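Local coordinates for protein glycerophosphodiester phosphodiesterase (Cytophaga hutchinsonii ATCC 33406, PDB 3CH0) that belongs to the glycerophosphodiester phosphodiesterase family, a group of enzymes built on the TIM-barrel fold, at residues V45-D49 and L83-Y88. Numbering follows the deposited sequence.
Sequences VISKD and LYAMNY
At the C-terminal end of TIM-barrel strand 39-46, the chain turns back toward antiparallel strand 52-54. Residues 83-88, from the long excursion that precedes the next parallel strand, 132-137, pack against this turn. The excursion probably corresponds to the insertion common to this family. The closest CA pair is Ser47-Tyr84, at 4.4 Å; Val45 and Ile46 are extended, and Lys48 turns helical (phi/psi -49/-40).

Residues 83-85 form a 3-10 turn, closed by Met86 N to Leu83 O (3.1 Å). Leu83 O also lies 3.4 Å from Ser47 CA, a CA-H...O contact, and accepts a weak hydrogen bond from Lys48 N (3.4 Å). Leu83 CD2 meets Val45 CG2 at 3.8 Å, continuing the apolar packing onto Val53 of strand 52-54. Tyr84, chi1 t, presents its ring edge to the backbone: Tyr84 CD1 is 3.4 Å from Ile46 O, while CE1 lies 4.2 Å from Ile46 CG2. Tyr84 O lies 3.2 Å from Lys48 CA, a CA-H...O contact. Ala85 O receives a water (2.8 Å) that accepts from Lys48 NZ (3.1 Å), at the tip of an all-t side chain. Met86, a selenomethionine, is extended; its O takes the main bond from Lys48 N (2.9 Å, 146°) and touches Ser47 CB at 3.4 Å.

Asn87, N-cap residue of helix 88-91, makes no capping bond with its side chain, whose OD1 lies 3.5 Å from Asp49 CB. Tyr88 opens the helix and directs its OH to Lys114 O. Asp49, chi1 p, binds that first helical amide: Asp49 OD1 accepts from Tyr88 N at 2.9 Å (151°) and from Ser47 OG at 2.7 Å.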
# COMPACT_ATOMS: atom_id res chain seq x y z
N VAL A 45 6.67 -0.84 -7.15
CA VAL A 45 7.67 -0.15 -7.99
C VAL A 45 8.15 -1.14 -9.05
O VAL A 45 7.70 -2.28 -9.09
CB VAL A 45 8.78 0.49 -7.19
CG1 VAL A 45 8.21 1.36 -6.02
CG2 VAL A 45 9.75 -0.63 -6.68
N ILE A 46 8.98 -0.63 -9.98
CA ILE A 46 9.50 -1.41 -11.13
C ILE A 46 11.03 -1.47 -11.12
O ILE A 46 11.67 -0.47 -10.85
CB ILE A 46 9.05 -0.78 -12.44
CG1 ILE A 46 7.51 -0.51 -12.44
CG2 ILE A 46 9.40 -1.69 -13.66
CD1 ILE A 46 6.61 -1.72 -12.27
N SER A 47 11.57 -2.68 -11.31
CA SER A 47 13.00 -2.87 -11.44
C SER A 47 13.44 -2.47 -12.86
O SER A 47 12.61 -2.31 -13.76
CB SER A 47 13.38 -4.34 -11.23
OG SER A 47 12.81 -5.17 -12.23
N LYS A 48 14.76 -2.34 -13.02
CA LYS A 48 15.37 -2.11 -14.37
C LYS A 48 14.86 -3.05 -15.42
O LYS A 48 14.61 -2.63 -16.56
CB LYS A 48 16.86 -2.18 -14.27
CG LYS A 48 17.59 -1.84 -15.58
CD LYS A 48 19.06 -1.64 -15.29
CE LYS A 48 19.85 -1.51 -16.60
NZ LYS A 48 21.31 -1.78 -16.32
N ASP A 49 14.69 -4.33 -15.06
CA ASP A 49 14.21 -5.35 -15.95
C ASP A 49 12.69 -5.53 -15.94
O ASP A 49 12.15 -6.59 -16.29
CB ASP A 49 15.00 -6.69 -15.78
CG ASP A 49 14.99 -7.25 -14.36
OD1 ASP A 49 14.81 -6.51 -13.36
OD2 ASP A 49 15.27 -8.49 -14.25
N LEU A 83 16.07 1.27 -7.30
CA LEU A 83 15.56 0.01 -7.81
C LEU A 83 15.32 -0.04 -9.31
O LEU A 83 15.47 -1.05 -9.96
CB LEU A 83 14.27 -0.44 -7.07
CG LEU A 83 14.40 -1.12 -5.71
CD1 LEU A 83 14.86 -0.17 -4.63
CD2 LEU A 83 13.07 -1.81 -5.39
N TYR A 84 14.90 1.10 -9.87
CA TYR A 84 14.70 1.17 -11.32
C TYR A 84 16.00 1.06 -12.16
O TYR A 84 15.91 0.86 -13.37
CB TYR A 84 13.94 2.45 -11.68
CG TYR A 84 13.31 2.48 -13.03
CD1 TYR A 84 12.63 1.39 -13.52
CD2 TYR A 84 13.38 3.62 -13.83
CE1 TYR A 84 12.04 1.41 -14.80
CE2 TYR A 84 12.81 3.67 -15.07
CZ TYR A 84 12.15 2.58 -15.56
OH TYR A 84 11.57 2.53 -16.79
N ALA A 85 17.15 1.27 -11.48
CA ALA A 85 18.49 1.12 -12.09
C ALA A 85 19.08 -0.26 -11.78
O ALA A 85 20.24 -0.52 -12.10
CB ALA A 85 19.41 2.19 -11.62
N MSE A 86 18.34 -1.09 -11.05
CA MSE A 86 18.79 -2.44 -10.67
C MSE A 86 17.95 -3.57 -11.21
O MSE A 86 16.71 -3.52 -11.20
CB MSE A 86 18.81 -2.51 -9.13
CG MSE A 86 19.67 -1.46 -8.48
SE MSE A 86 19.41 -1.37 -6.54
CE MSE A 86 20.02 -3.12 -6.16
N ASN A 87 18.58 -4.64 -11.71
CA ASN A 87 17.82 -5.83 -12.05
C ASN A 87 17.29 -6.51 -10.78
O ASN A 87 17.90 -6.39 -9.72
CB ASN A 87 18.66 -6.83 -12.85
CG ASN A 87 19.03 -6.28 -14.20
OD1 ASN A 87 18.19 -5.73 -14.87
ND2 ASN A 87 20.32 -6.42 -14.60
N TYR A 88 16.17 -7.20 -10.92
CA TYR A 88 15.60 -7.82 -9.74
C TYR A 88 16.60 -8.81 -9.08
O TYR A 88 16.62 -8.95 -7.86
CB TYR A 88 14.26 -8.46 -10.00
CG TYR A 88 13.68 -8.98 -8.71
CD1 TYR A 88 13.30 -8.10 -7.70
CD2 TYR A 88 13.56 -10.35 -8.47
CE1 TYR A 88 12.85 -8.55 -6.48
CE2 TYR A 88 13.10 -10.82 -7.23
CZ TYR A 88 12.72 -9.92 -6.25
OH TYR A 88 12.28 -10.43 -5.06
O HOH W 1 21.77 0.48 -14.24